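Local structure of uncharacterized HTH-type transcriptional regulator YydK (3BWG) at the interface of chains A and B. The protein probably binds DNA as a transcriptional regulator of the GntR family, joining a winged helix-turn-helix domain to a UTRA domain of the kind that senses small effectors. Numbering follows the deposited sequence. Chains: chain A/B, Uncharacterized HTH-type transcriptional regulator yydK.

Contact 1: the interface of chains A and B. Residues chain A 80-81, 232-234; chain B 80-81, 176, 180, 232.
A:Ala234 and B:Ser176 pair through their backbones in an antiparallel beta bridge that joins strand 173-184 of one copy to the last strand, 230-234, of the other. The patch is part of a two-fold interface between the copies, a small apolar cluster beside an inter-chain strand pairing, and it probably supports dimer formation. The amide N of A:Ala234 gives a nearly straight hydrogen bond to the carbonyl O of B:Ser176, 2.9 Å long. The return bond, from B:Ser176 N to A:Ala234 O, is longer at 3.2 Å and completes the bridge. Beside the bridge, A:Ala234 turns its CB toward the hydroxyl OG of B:Ser176.

Around the bridge, leucine and valine branches make mainly apolar contacts. B:Leu81 reaches into the angle between two residues of the A strand: its CD2 lies 3.9 Å from A:Ala234 CB and also meets A:Val232 CG2 tip to tip, while CD1 rests near the carbonyl O of A:Gln233. The two branches of A:Val232 divide the work. CG2, opposite the backbone N, faces B:Leu81, whereas CG1, held between the backbone N and the carbonyl carbon (chi1 54°), touches B:Leu180 CD1 and B:Leu80 CD2, each at 4.0 Å, the side chains meeting at a slant.

Two-fold symmetry relates the pairings. A:Leu81 CD2 meets B:Val232 CG2 tip to tip at 4.0 Å, repeating the B:Leu81 pairing with the chains exchanged. Next to these pairings the two copies of Leu80 reach toward each other, tip to tip. Each has CG anti to the backbone N, with chi1 -169° in A:Leu80 and -178° in B:Leu80, which extends the isobutyl groups across the interface. Their meeting is methyl against methyl, A:Leu80 CD2 lying 3.9 Å from B:Leu80 CD2.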
ATOM      1  N   LEU A  80       7.539   1.329  -0.453  1.00 33.69           N
ATOM      2  CA  LEU A  80       6.595   2.439  -0.685  1.00 34.13           C
ATOM      3  C   LEU A  80       6.142   3.073   0.651  1.00 34.65           C
ATOM      4  O   LEU A  80       6.100   4.301   0.803  1.00 33.53           O
ATOM      5  CB  LEU A  80       5.404   1.922  -1.497  1.00 33.56           C
ATOM      6  CG  LEU A  80       4.404   2.932  -2.098  1.00 34.78           C
ATOM      7  CD1 LEU A  80       5.055   3.800  -3.182  1.00 34.78           C
ATOM      8  CD2 LEU A  80       3.157   2.228  -2.618  1.00 33.13           C
ATOM      9  N   LEU A  81       5.815   2.210   1.604  1.00 35.97           N
ATOM     10  CA  LEU A  81       5.233   2.623   2.863  1.00 39.74           C
ATOM     11  C   LEU A  81       6.352   2.726   3.881  1.00 42.29           C
ATOM     12  O   LEU A  81       7.016   1.745   4.160  1.00 42.14           O
ATOM     13  CB  LEU A  81       4.182   1.603   3.302  1.00 38.10           C
ATOM     14  CG  LEU A  81       3.133   1.351   2.219  1.00 38.32           C
ATOM     15  CD1 LEU A  81       2.298   0.170   2.533  1.00 38.49           C
ATOM     16  CD2 LEU A  81       2.280   2.587   1.956  1.00 37.60           C
ATOM     17  N   VAL A 232       5.477  -2.824  -2.293  1.00 41.34           N
ATOM     18  CA  VAL A 232       4.450  -2.698  -1.256  1.00 42.31           C
ATOM     19  C   VAL A 232       3.874  -4.080  -1.027  1.00 43.11           C
ATOM     20  O   VAL A 232       3.836  -4.922  -1.941  1.00 42.04           O
ATOM     21  CB  VAL A 232       3.403  -1.568  -1.581  1.00 44.26           C
ATOM     22  CG1 VAL A 232       2.795  -1.758  -2.916  1.00 42.96           C
ATOM     23  CG2 VAL A 232       2.305  -1.450  -0.460  1.00 45.10           C
ATOM     24  N   GLN A 233       3.528  -4.356   0.225  1.00 43.81           N
ATOM     25  CA  GLN A 233       3.046  -5.669   0.595  1.00 45.27           C
ATOM     26  C   GLN A 233       1.627  -5.581   1.125  1.00 45.80           C
ATOM     27  O   GLN A 233       1.243  -4.605   1.798  1.00 45.46           O
ATOM     28  CB  GLN A 233       3.976  -6.343   1.590  1.00 45.50           C
ATOM     29  CG  GLN A 233       5.225  -6.791   0.860  1.00 47.46           C
ATOM     30  CD  GLN A 233       6.372  -7.167   1.742  1.00 45.43           C
ATOM     31  OE1 GLN A 233       6.733  -8.328   1.818  1.00 45.27           O
ATOM     32  NE2 GLN A 233       6.985  -6.179   2.374  1.00 44.64           N
ATOM     33  N   ALA A 234       0.830  -6.578   0.787  1.00 43.25           N
ATOM     34  CA  ALA A 234      -0.482  -6.586   1.316  1.00 43.76           C
ATOM     35  C   ALA A 234      -0.572  -7.847   2.098  1.00 44.25           C
ATOM     36  O   ALA A 234       0.137  -8.806   1.793  1.00 40.68           O
ATOM     37  CB  ALA A 234      -1.533  -6.514   0.176  1.00 41.90           C
TER
ATOM     38  N   LEU B  80      -4.804   0.384  -4.555  1.00 26.57           N
ATOM     39  CA  LEU B  80      -3.647  -0.325  -5.074  1.00 27.60           C
ATOM     40  C   LEU B  80      -3.597  -1.760  -4.531  1.00 28.29           C
ATOM     41  O   LEU B  80      -3.304  -2.701  -5.278  1.00 28.62           O
ATOM     42  CB  LEU B  80      -2.385   0.455  -4.722  1.00 28.81           C
ATOM     43  CG  LEU B  80      -1.031  -0.070  -5.197  1.00 30.31           C
ATOM     44  CD1 LEU B  80      -0.836   0.017  -6.696  1.00 29.03           C
ATOM     45  CD2 LEU B  80       0.015   0.705  -4.452  1.00 31.57           C
ATOM     46  N   LEU B  81      -3.914  -1.933  -3.244  1.00 29.05           N
ATOM     47  CA  LEU B  81      -3.950  -3.242  -2.607  1.00 31.77           C
ATOM     48  C   LEU B  81      -5.370  -3.825  -2.657  1.00 34.63           C
ATOM     49  O   LEU B  81      -6.317  -3.179  -2.223  1.00 34.28           O
ATOM     50  CB  LEU B  81      -3.419  -3.162  -1.139  1.00 32.77           C
ATOM     51  CG  LEU B  81      -1.994  -2.551  -0.958  1.00 35.03           C
ATOM     52  CD1 LEU B  81      -1.527  -2.535   0.501  1.00 32.83           C
ATOM     53  CD2 LEU B  81      -0.927  -3.265  -1.818  1.00 33.86           C
ATOM     54  N   SER B 176       0.113 -10.710  -0.776  1.00 38.78           N
ATOM     55  CA  SER B 176       0.672 -10.429  -2.079  1.00 38.37           C
ATOM     56  C   SER B 176       1.821  -9.413  -1.964  1.00 36.30           C
ATOM     57  O   SER B 176       1.818  -8.539  -1.106  1.00 34.50           O
ATOM     58  CB  SER B 176      -0.408  -9.839  -3.023  1.00 38.08           C
ATOM     59  OG  SER B 176      -1.074  -8.804  -2.338  1.00 37.92           O
ATOM     60  N   LEU B 180       6.560  -1.989  -8.294  1.00 39.28           N
ATOM     61  CA  LEU B 180       6.110  -0.839  -9.106  1.00 40.64           C
ATOM     62  C   LEU B 180       7.264  -0.177  -9.824  1.00 40.97           C
ATOM     63  O   LEU B 180       8.298   0.097  -9.221  1.00 38.65           O
ATOM     64  CB  LEU B 180       5.403   0.198  -8.219  1.00 41.35           C
ATOM     65  CG  LEU B 180       3.958  -0.023  -7.754  1.00 41.21           C
ATOM     66  CD1 LEU B 180       3.806  -1.097  -6.685  1.00 43.79           C
ATOM     67  CD2 LEU B 180       3.425   1.265  -7.212  1.00 41.71           C
ATOM     68  N   VAL B 232      -3.378   4.057  -1.347  1.00 35.51           N
ATOM     69  CA  VAL B 232      -3.030   3.065  -0.374  1.00 36.42           C
ATOM     70  C   VAL B 232      -3.036   3.695   1.008  1.00 36.41           C
ATOM     71  O   VAL B 232      -2.572   4.850   1.209  1.00 33.68           O
ATOM     72  CB  VAL B 232      -1.724   2.309  -0.746  1.00 36.98           C
ATOM     73  CG1 VAL B 232      -0.719   3.225  -1.234  1.00 37.22           C
ATOM     74  CG2 VAL B 232      -1.240   1.378   0.410  1.00 37.55           C
TER

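Contact 2: the interface of chains A and B. Residues chain A 175-177, 209; chain B 25, 60, 70, 72.
The ring of A:Phe175 lies between B:Arg70 on one face and A:His209 on the other. A:Phe175 belongs to the UTRA region and B:Arg70 to the GntR-type winged helix-turn-helix region, so the patch joins different domain types of the two copies. B:Arg70 CD sits over the ring centre, its NE makes a cation-pi contact 3.8 Å from the centroid of A:Phe175, and the guanidinium is turned 23° from the ring plane. On the opposite face A:His209 CG lies toward the rim. The outer end of the phenyl ring, CE2 and CZ, meets the face of B:Phe60.

At the guanidinium edge, A:Asp177 OD1 takes both end nitrogens of B:Arg70: NH1 at 2.8 Å, a salt bridge using the syn lone pair, and NH2 at 3.0 Å, tilted out of the carboxylate plane. The bend at chi2 (56°) folds the B:Arg70 chain over the phenyl ring on its way to the acid. With an alanine at B:Arg70, the A:Asp177 carboxylate would probably lose its cationic mate and one face of A:Phe175 its cover.

The other carboxylate oxygen, A:Asp177 OD2, accepts from B:Gln25 NE2 at 2.7 Å through its syn lone pair, with amide and carboxylate nearly coplanar. The same amide nitrogen donates to B:Arg70 O at 2.9 Å, which fixes the amide's rotation. A:His209 ND1 donates, near its ring plane, to A:Phe175 O at 3.2 Å, which would hold the imidazole against the phenyl ring.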
ATOM      1  N   PHE A 175      -1.031   6.826  11.107  1.00 42.86           N
ATOM      2  CA  PHE A 175      -1.334   6.299   9.806  1.00 42.00           C
ATOM      3  C   PHE A 175      -1.047   7.311   8.675  1.00 40.73           C
ATOM      4  O   PHE A 175      -0.813   8.489   8.904  1.00 40.40           O
ATOM      5  CB  PHE A 175      -2.780   5.777   9.779  1.00 42.98           C
ATOM      6  CG  PHE A 175      -3.839   6.856   9.985  1.00 44.62           C
ATOM      7  CD1 PHE A 175      -4.296   7.632   8.908  1.00 44.37           C
ATOM      8  CD2 PHE A 175      -4.348   7.119  11.252  1.00 43.65           C
ATOM      9  CE1 PHE A 175      -5.318   8.605   9.098  1.00 46.58           C
ATOM     10  CE2 PHE A 175      -5.333   8.123  11.442  1.00 44.56           C
ATOM     11  CZ  PHE A 175      -5.824   8.843  10.367  1.00 44.31           C
ATOM     12  N   SER A 176      -1.049   6.825   7.443  1.00 41.81           N
ATOM     13  CA  SER A 176      -0.866   7.692   6.284  1.00 41.48           C
ATOM     14  C   SER A 176      -1.640   7.190   5.073  1.00 40.00           C
ATOM     15  O   SER A 176      -2.004   5.993   4.970  1.00 39.11           O
ATOM     16  CB  SER A 176       0.620   7.804   5.942  1.00 43.90           C
ATOM     17  OG  SER A 176       1.114   6.567   5.473  1.00 44.04           O
ATOM     18  N   ASP A 177      -1.892   8.132   4.176  1.00 39.41           N
ATOM     19  CA  ASP A 177      -2.551   7.908   2.890  1.00 41.42           C
ATOM     20  C   ASP A 177      -1.624   8.404   1.782  1.00 42.40           C
ATOM     21  O   ASP A 177      -1.095   9.505   1.870  1.00 41.43           O
ATOM     22  CB  ASP A 177      -3.889   8.677   2.846  1.00 41.99           C
ATOM     23  CG  ASP A 177      -4.934   8.101   3.841  1.00 44.96           C
ATOM     24  OD1 ASP A 177      -4.892   6.883   4.136  1.00 43.65           O
ATOM     25  OD2 ASP A 177      -5.788   8.871   4.340  1.00 46.31           O
ATOM     26  N   HIS A 209      -0.140  11.165   9.552  1.00 38.59           N
ATOM     27  CA  HIS A 209      -0.923  11.511  10.756  1.00 38.02           C
ATOM     28  C   HIS A 209      -0.214  11.082  12.008  1.00 39.11           C
ATOM     29  O   HIS A 209       0.577  10.132  11.979  1.00 36.92           O
ATOM     30  CB  HIS A 209      -2.335  10.876  10.734  1.00 38.63           C
ATOM     31  CG  HIS A 209      -3.159  11.244   9.536  1.00 37.35           C
ATOM     32  ND1 HIS A 209      -2.886  10.778   8.263  1.00 38.83           N
ATOM     33  CD2 HIS A 209      -4.295  11.973   9.428  1.00 37.62           C
ATOM     34  CE1 HIS A 209      -3.777  11.259   7.416  1.00 37.04           C
ATOM     35  NE2 HIS A 209      -4.635  11.994   8.093  1.00 38.28           N
TER
ATOM     36  N   GLN B  25     -12.648  11.418   6.614  1.00 36.00           N
ATOM     37  CA  GLN B  25     -11.600  11.057   7.560  1.00 32.26           C
ATOM     38  C   GLN B  25     -11.477  12.028   8.731  1.00 32.51           C
ATOM     39  O   GLN B  25     -11.416  13.238   8.516  1.00 29.83           O
ATOM     40  CB  GLN B  25     -10.282  10.979   6.805  1.00 32.78           C
ATOM     41  CG  GLN B  25      -9.107  10.521   7.616  1.00 31.13           C
ATOM     42  CD  GLN B  25      -7.900  10.492   6.753  1.00 31.31           C
ATOM     43  OE1 GLN B  25      -7.275  11.530   6.501  1.00 32.80           O
ATOM     44  NE2 GLN B  25      -7.612   9.335   6.206  1.00 30.74           N
ATOM     45  N   PHE B  60     -10.735   4.326  12.913  1.00 36.80           N
ATOM     46  CA  PHE B  60      -9.697   4.181  13.904  1.00 38.61           C
ATOM     47  C   PHE B  60     -10.210   4.671  15.271  1.00 40.74           C
ATOM     48  O   PHE B  60     -11.160   5.448  15.353  1.00 43.03           O
ATOM     49  CB  PHE B  60      -8.381   4.887  13.483  1.00 36.52           C
ATOM     50  CG  PHE B  60      -8.453   6.394  13.495  1.00 35.80           C
ATOM     51  CD1 PHE B  60      -8.963   7.090  12.398  1.00 35.81           C
ATOM     52  CD2 PHE B  60      -7.963   7.116  14.578  1.00 36.08           C
ATOM     53  CE1 PHE B  60      -9.016   8.478  12.378  1.00 36.37           C
ATOM     54  CE2 PHE B  60      -8.012   8.517  14.577  1.00 35.96           C
ATOM     55  CZ  PHE B  60      -8.539   9.193  13.472  1.00 35.96           C
ATOM     56  N   ARG B  70     -11.699   6.561   9.211  1.00 34.44           N
ATOM     57  CA  ARG B  70     -10.338   6.327   8.793  1.00 36.10           C
ATOM     58  C   ARG B  70     -10.212   6.452   7.274  1.00 38.63           C
ATOM     59  O   ARG B  70      -9.177   6.914   6.770  1.00 40.58           O
ATOM     60  CB  ARG B  70      -9.891   4.913   9.267  1.00 36.08           C
ATOM     61  CG  ARG B  70      -8.530   4.366   8.710  1.00 35.84           C
ATOM     62  CD  ARG B  70      -7.339   5.265   8.975  1.00 33.56           C
ATOM     63  NE  ARG B  70      -6.121   4.863   8.222  1.00 32.51           N
ATOM     64  CZ  ARG B  70      -5.712   5.379   7.049  1.00 29.94           C
ATOM     65  NH1 ARG B  70      -6.409   6.313   6.441  1.00 29.48           N
ATOM     66  NH2 ARG B  70      -4.572   4.967   6.487  1.00 30.36           N
ATOM     67  N   HIS B  72      -9.774   7.076   3.650  1.00 41.49           N
ATOM     68  CA  HIS B  72      -9.081   8.180   3.007  1.00 41.27           C
ATOM     69  C   HIS B  72     -10.051   9.214   2.389  1.00 40.71           C
ATOM     70  O   HIS B  72     -11.211   8.887   1.999  1.00 40.18           O
ATOM     71  CB  HIS B  72      -8.141   7.598   1.948  1.00 42.06           C
ATOM     72  CG  HIS B  72      -8.858   6.936   0.805  1.00 41.50           C
ATOM     73  ND1 HIS B  72      -9.358   7.645  -0.268  1.00 40.46           N
ATOM     74  CD2 HIS B  72      -9.139   5.629   0.563  1.00 40.02           C
ATOM     75  CE1 HIS B  72      -9.936   6.802  -1.113  1.00 40.70           C
ATOM     76  NE2 HIS B  72      -9.800   5.574  -0.636  1.00 40.12           N
TER

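The C-alpha centres of contact 1 and contact 2 are about 16 Å apart. Strand 173-184 contributes to both, from chain B in contact 1 and from chain A in contact 2. Ser176 occurs in both: its backbone pairs with the partner's strand 230-234 in contact 1, while the neighbouring Phe175 and Asp177 meet the partner's DNA-binding region in contact 2. Because the interface is two-fold symmetric, each strand would serve both roles in the deposited dimer, which may be the functional form. This arrangement could couple changes in the UTRA region to the placement of the partner's winged helix, although the structure alone does not show such movement.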